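Local coordinates for oligopeptide ABC transporter, periplasmic oligopeptide-binding protein, putative (Thermotoga maritima MSB8, PDB 5IPW) that probably binds oligopeptides in the periplasm and hands them to an ABC transporter for uptake into the cell, at residues A[82-87]-A[97-102]; A[109-114]-A[177-182]. One frame throughout, in Å; residues are numbered along the deposited sequence.

How the interactions relate
Interaction 1 (82-87 with 97-102) and interaction 2 (109-114 with 177-182) lie about 11 Å apart, centre to centre, on the same antiparallel sheet of this family 5 solute-binding protein. They follow each other along the chain: the hairpin of interaction 1 closes before strand 110-115 of interaction 2 begins. Strands 94-105 and 110-115 are neighbours in that sheet, and Ser101 O and His114 N, 2.8 Å apart, are probably hydrogen-bonded where the two contacts meet. Interaction 1 thus builds one margin of the sheet, while interaction 2 covers a face with a helical turn from the loop after strand 166-171; Val182 of that turn also reaches Leu84.

Interaction 1: residues A[82-87]-A[97-102]; sequences VKLAFW and GLAKSW
Leu84 and Ala99 meet at the mouth of a beta hairpin formed by strands 85-87 and 94-105, at one margin of an antiparallel sheet. Two backbone bonds pin the two segments together: Leu98 N gives a nearly straight bond to Lys83 O (3.0 Å, 175° at the hydrogen), and Ala99 N bonds to Leu84 O (2.9 Å), approaching in the carbonyl plane on a lone pair. The successive carbonyls of Lys83 and Leu84 thereby hold the successive amides of Leu98 and Ala99. Gly97 lies against these carbonyls; a CB on it would come too close to Lys83 O and Leu84 O, and its CA rests 3.7 Å from Phe86 CE2. Farther along, Ala85 CB sits over one face of the Trp102 indole, 4.1 Å from the centroid of the six-membered ring in a CH-pi contact and displaced toward the rim. On the Leu98 side, Leu84 CD2 packs against Leu98 CB at 4.2 Å. In the next shell, Leu84 and Ala99 both touch Phe113 of strand 110-115, while Phe86 pairs through its backbone with Val95. The ammonium of Lys83 turns from the hairpin to Glu81 and the carbonyls of Tyr184 and Gly185, but its aliphatic root stays close: Lys83 CB lies 4.0 Å above one face of the Phe86 ring.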
loop_
_atom_site.group_PDB
_atom_site.type_symbol
_atom_site.label_atom_id
_atom_site.label_comp_id
_atom_site.label_asym_id
_atom_site.label_seq_id
_atom_site.Cartn_x
_atom_site.Cartn_y
_atom_site.Cartn_z
ATOM N N VAL A 82 -5.204 -3.222 13.555
ATOM C CA VAL A 82 -5.035 -2.031 14.379
ATOM C C VAL A 82 -3.553 -1.695 14.486
ATOM O O VAL A 82 -2.696 -2.578 14.468
ATOM C CB VAL A 82 -5.661 -2.193 15.786
ATOM C CG1 VAL A 82 -7.171 -2.343 15.682
ATOM C CG2 VAL A 82 -5.053 -3.370 16.540
ATOM N N LYS A 83 -3.272 -0.405 14.600
ATOM C CA LYS A 83 -1.908 0.110 14.565
ATOM C C LYS A 83 -1.674 0.990 15.784
ATOM O O LYS A 83 -2.629 1.493 16.376
ATOM C CB LYS A 83 -1.699 0.931 13.282
ATOM C CG LYS A 83 -2.233 0.263 12.020
ATOM C CD LYS A 83 -1.456 -1.002 11.682
ATOM C CE LYS A 83 -2.050 -1.720 10.483
ATOM N NZ LYS A 83 -1.416 -3.056 10.286
ATOM N N LEU A 84 -0.409 1.178 16.156
ATOM C CA LEU A 84 -0.063 2.164 17.174
ATOM C C LEU A 84 -0.460 3.519 16.644
ATOM O O LEU A 84 -0.998 4.357 17.361
ATOM C CB LEU A 84 1.431 2.146 17.472
ATOM C CG LEU A 84 1.933 0.925 18.241
ATOM C CD1 LEU A 84 3.443 0.974 18.390
ATOM C CD2 LEU A 84 1.280 0.840 19.609
ATOM N N ALA A 85 -0.192 3.723 15.367
ATOM C CA ALA A 85 -0.635 4.914 14.687
ATOM C C ALA A 85 -1.018 4.532 13.272
ATOM O O ALA A 85 -0.275 3.826 12.589
ATOM C CB ALA A 85 0.469 5.955 14.683
ATOM N N PHE A 86 -2.187 4.988 12.845
ATOM C CA PHE A 86 -2.703 4.649 11.528
ATOM C C PHE A 86 -2.176 5.615 10.496
ATOM O O PHE A 86 -1.752 6.733 10.823
ATOM C CB PHE A 86 -4.229 4.705 11.508
ATOM C CG PHE A 86 -4.885 3.636 12.326
ATOM C CD1 PHE A 86 -5.119 2.381 11.790
ATOM C CD2 PHE A 86 -5.282 3.885 13.625
ATOM C CE1 PHE A 86 -5.728 1.392 12.536
ATOM C CE2 PHE A 86 -5.896 2.896 14.377
ATOM C CZ PHE A 86 -6.117 1.648 13.830
ATOM N N TRP A 87 -2.220 5.178 9.243
ATOM C CA TRP A 87 -2.144 6.105 8.128
ATOM C C TRP A 87 -3.324 7.052 8.269
ATOM O O TRP A 87 -4.369 6.678 8.797
ATOM C CB TRP A 87 -2.289 5.378 6.779
ATOM C CG TRP A 87 -1.131 4.546 6.327
ATOM C CD1 TRP A 87 -1.166 3.232 5.977
ATOM C CD2 TRP A 87 0.222 4.977 6.135
ATOM N NE1 TRP A 87 0.080 2.808 5.586
ATOM C CE2 TRP A 87 0.955 3.859 5.678
ATOM C CE3 TRP A 87 0.888 6.196 6.307
ATOM C CZ2 TRP A 87 2.321 3.923 5.393
ATOM C CZ3 TRP A 87 2.248 6.260 6.025
ATOM C CH2 TRP A 87 2.949 5.130 5.575
ATOM N N GLY A 97 -3.493 6.034 17.060
ATOM C CA GLY A 97 -4.127 4.718 17.069
ATOM C C GLY A 97 -4.137 4.208 18.490
ATOM O O GLY A 97 -4.675 4.863 19.358
ATOM N N LEU A 98 -3.535 3.048 18.732
ATOM C CA LEU A 98 -3.376 2.565 20.104
ATOM C C LEU A 98 -2.411 3.423 20.905
ATOM O O LEU A 98 -2.467 3.426 22.127
ATOM C CB LEU A 98 -2.924 1.110 20.154
ATOM C CG LEU A 98 -4.100 0.151 20.313
ATOM C CD1 LEU A 98 -3.634 -1.281 20.174
ATOM C CD2 LEU A 98 -4.832 0.325 21.636
ATOM N N ALA A 99 -1.523 4.130 20.216
ATOM C CA ALA A 99 -0.721 5.165 20.840
ATOM C C ALA A 99 -1.448 6.497 20.725
ATOM O O ALA A 99 -1.884 6.879 19.644
ATOM C CB ALA A 99 0.638 5.255 20.169
ATOM N N LYS A 100 -1.587 7.201 21.846
ATOM C CA LYS A 100 -2.151 8.551 21.835
ATOM C C LYS A 100 -1.146 9.587 21.313
ATOM O O LYS A 100 -1.531 10.593 20.710
ATOM C CB LYS A 100 -2.681 8.936 23.212
ATOM C CG LYS A 100 -1.638 9.068 24.306
ATOM C CD LYS A 100 -2.306 9.083 25.674
ATOM C CE LYS A 100 -1.359 9.559 26.762
ATOM N NZ LYS A 100 -2.060 10.420 27.756
ATOM N N SER A 101 0.138 9.339 21.532
ATOM C CA SER A 101 1.185 10.235 21.037
ATOM C C SER A 101 2.511 9.519 21.017
ATOM O O SER A 101 2.715 8.531 21.728
ATOM C CB SER A 101 1.305 11.495 21.901
ATOM O OG SER A 101 1.556 11.166 23.258
ATOM N N TRP A 102 3.402 10.018 20.174
ATOM C CA TRP A 102 4.715 9.428 20.023
ATOM C C TRP A 102 5.756 10.520 19.899
ATOM O O TRP A 102 5.436 11.706 19.848
ATOM C CB TRP A 102 4.755 8.466 18.830
ATOM C CG TRP A 102 4.190 9.030 17.565
ATOM C CD1 TRP A 102 4.885 9.532 16.508
ATOM C CD2 TRP A 102 2.806 9.134 17.221
ATOM N NE1 TRP A 102 4.023 9.948 15.529
ATOM C CE2 TRP A 102 2.738 9.716 15.941
ATOM C CE3 TRP A 102 1.616 8.794 17.874
ATOM C CZ2 TRP A 102 1.527 9.968 15.300
ATOM C CZ3 TRP A 102 0.414 9.050 17.241
ATOM C CH2 TRP A 102 0.377 9.630 15.966
#

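Interaction 2: residues A[109-114]-A[177-182]; sequences RVYIFH and LFLLKV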
loop_
_atom_site.group_PDB
_atom_site.type_symbol
_atom_site.label_atom_id
_atom_site.label_comp_id
_atom_site.label_asym_id
_atom_site.label_seq_id
_atom_site.Cartn_x
_atom_site.Cartn_y
_atom_site.Cartn_z
ATOM N N ARG A 109 16.903 7.914 16.006
ATOM C CA ARG A 109 17.566 6.733 16.533
ATOM C C ARG A 109 16.590 6.018 17.462
ATOM O O ARG A 109 16.463 4.794 17.412
ATOM C CB ARG A 109 18.861 7.119 17.262
ATOM C CG ARG A 109 19.722 5.942 17.709
ATOM C CD ARG A 109 21.049 6.381 18.331
ATOM N NE ARG A 109 22.105 6.618 17.334
ATOM C CZ ARG A 109 22.398 7.793 16.767
ATOM N NH1 ARG A 109 21.726 8.902 17.075
ATOM N NH2 ARG A 109 23.383 7.860 15.875
ATOM N N VAL A 110 15.895 6.791 18.297
ATOM C CA VAL A 110 14.920 6.227 19.221
ATOM C C VAL A 110 13.518 6.796 18.983
ATOM O O VAL A 110 13.352 7.961 18.592
ATOM C CB VAL A 110 15.331 6.396 20.713
ATOM C CG1 VAL A 110 16.832 6.604 20.851
ATOM C CG2 VAL A 110 14.588 7.535 21.390
ATOM N N TYR A 111 12.521 5.950 19.233
ATOM C CA TYR A 111 11.112 6.327 19.157
ATOM C C TYR A 111 10.414 5.902 20.436
ATOM O O TYR A 111 10.564 4.763 20.875
ATOM C CB TYR A 111 10.443 5.649 17.966
ATOM C CG TYR A 111 11.056 6.011 16.636
ATOM C CD1 TYR A 111 12.110 5.274 16.111
ATOM C CD2 TYR A 111 10.585 7.097 15.904
ATOM C CE1 TYR A 111 12.676 5.602 14.891
ATOM C CE2 TYR A 111 11.141 7.433 14.681
ATOM C CZ TYR A 111 12.188 6.684 14.179
ATOM O OH TYR A 111 12.743 7.011 12.964
ATOM N N ILE A 112 9.674 6.828 21.038
ATOM C CA ILE A 112 8.843 6.526 22.198
ATOM C C ILE A 112 7.384 6.580 21.769
ATOM O O ILE A 112 6.959 7.544 21.137
ATOM C CB ILE A 112 9.069 7.529 23.354
ATOM C CG1 ILE A 112 10.311 7.156 24.169
ATOM C CG2 ILE A 112 7.880 7.549 24.309
ATOM C CD1 ILE A 112 11.623 7.290 23.435
ATOM N N PHE A 113 6.625 5.545 22.118
ATOM C CA PHE A 113 5.178 5.536 21.910
ATOM C C PHE A 113 4.474 5.530 23.257
ATOM O O PHE A 113 4.787 4.713 24.126
ATOM C CB PHE A 113 4.744 4.319 21.094
ATOM C CG PHE A 113 5.156 4.376 19.657
ATOM C CD1 PHE A 113 4.382 5.049 18.730
ATOM C CD2 PHE A 113 6.321 3.755 19.231
ATOM C CE1 PHE A 113 4.763 5.112 17.398
ATOM C CE2 PHE A 113 6.705 3.808 17.904
ATOM C CZ PHE A 113 5.925 4.489 16.984
ATOM N N HIS A 114 3.519 6.445 23.411
ATOM C CA HIS A 114 2.764 6.590 24.645
ATOM C C HIS A 114 1.411 5.919 24.505
ATOM O O HIS A 114 0.579 6.334 23.700
ATOM C CB HIS A 114 2.587 8.065 24.984
ATOM C CG HIS A 114 3.880 8.785 25.191
ATOM N ND1 HIS A 114 4.500 8.862 26.420
ATOM C CD2 HIS A 114 4.682 9.443 24.321
ATOM C CE1 HIS A 114 5.622 9.546 26.298
ATOM N NE2 HIS A 114 5.757 9.909 25.036
ATOM N N LEU A 177 12.858 6.060 8.366
ATOM C CA LEU A 177 11.871 5.254 7.652
ATOM C C LEU A 177 10.932 4.485 8.569
ATOM O O LEU A 177 9.864 4.064 8.138
ATOM C CB LEU A 177 12.568 4.256 6.722
ATOM C CG LEU A 177 13.342 4.828 5.531
ATOM C CD1 LEU A 177 13.933 3.693 4.697
ATOM C CD2 LEU A 177 12.464 5.740 4.674
ATOM N N PHE A 178 11.333 4.287 9.820
ATOM C CA PHE A 178 10.544 3.496 10.754
ATOM C C PHE A 178 9.122 4.016 10.915
ATOM O O PHE A 178 8.192 3.226 11.058
ATOM C CB PHE A 178 11.218 3.452 12.121
ATOM C CG PHE A 178 10.441 2.678 13.147
ATOM C CD1 PHE A 178 10.232 1.317 12.987
ATOM C CD2 PHE A 178 9.909 3.314 14.265
ATOM C CE1 PHE A 178 9.514 0.599 13.925
ATOM C CE2 PHE A 178 9.192 2.603 15.206
ATOM C CZ PHE A 178 8.996 1.241 15.037
ATOM N N LEU A 179 8.949 5.332 10.894
ATOM C CA LEU A 179 7.616 5.915 11.011
ATOM C C LEU A 179 6.662 5.399 9.942
ATOM O O LEU A 179 5.469 5.285 10.192
ATOM C CB LEU A 179 7.670 7.441 10.943
ATOM C CG LEU A 179 8.201 8.166 12.178
ATOM C CD1 LEU A 179 8.159 9.664 11.920
ATOM C CD2 LEU A 179 7.417 7.826 13.439
ATOM N N LEU A 180 7.187 5.093 8.760
ATOM C CA LEU A 180 6.373 4.547 7.672
ATOM C C LEU A 180 6.085 3.053 7.820
ATOM O O LEU A 180 5.252 2.509 7.103
ATOM C CB LEU A 180 7.036 4.815 6.321
ATOM C CG LEU A 180 6.827 6.220 5.753
ATOM C CD1 LEU A 180 7.167 7.333 6.737
ATOM C CD2 LEU A 180 7.656 6.349 4.490
ATOM N N LYS A 181 6.778 2.396 8.740
ATOM C CA LYS A 181 6.562 0.982 9.006
ATOM C C LYS A 181 5.389 0.785 9.951
ATOM O O LYS A 181 4.642 -0.182 9.825
ATOM C CB LYS A 181 7.811 0.367 9.633
ATOM C CG LYS A 181 9.062 0.487 8.780
ATOM C CD LYS A 181 9.262 -0.734 7.900
ATOM C CE LYS A 181 10.325 -0.488 6.843
ATOM N NZ LYS A 181 9.827 0.420 5.772
ATOM N N VAL A 182 5.225 1.718 10.882
ATOM C CA VAL A 182 4.255 1.572 11.969
ATOM C C VAL A 182 2.791 1.459 11.521
ATOM O O VAL A 182 2.059 0.634 12.063
ATOM C CB VAL A 182 4.414 2.708 13.002
ATOM C CG1 VAL A 182 3.324 2.648 14.060
ATOM C CG2 VAL A 182 5.777 2.611 13.669
#
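Tyr111 and Phe178 join strand 110-115 of the antiparallel sheet to an irregular helical turn, 177-182, in the loop after strand 166-171. The contact is apolar, with no hydrogen bond across it. Tyr111 and Phe113, two residues apart on the strand, put a pair of rings out from the sheet, and Phe178 fits its ring against both. With CG anti to the backbone N (chi1 179°), the Phe178 ring is carried out to the strand. Its CD2 corner lies over one face of the Tyr111 ring, toward the rim and 3.5 Å from Tyr111 CD1, and the two side chains run past one another in opposite senses with their ring planes inclined at 48°. The neighbouring corner meets Phe113 differently: Phe178 CE2 arrives in the plane of that ring, at its edge, 3.9 Å from Phe113 CE2. Leu179 crosses Tyr111 at a slant, its CG and CD2 against Tyr111 CE2, while Phe178 CB, on the same side of the Tyr111 ring as Phe178 CD2, lies beyond the rim, 3.8 Å from Tyr111 CE1. An alanine in place of Tyr111 would probably open a gap beside Phe178 and Leu179 and leave Tyr175 O without the hydroxyl that bonds to it. Beyond the two segments, Phe171 and Phe187 each meet Phe178 edge-to-face, and Phe169 also touches its ring, which thus sits in an aromatic cluster. At the Phe113 end, Val182 CG2 meets the ring tip to tip, 3.8 Å from Phe113 CZ, and the same methyl lies 3.7 Å above one face of the Phe178 ring.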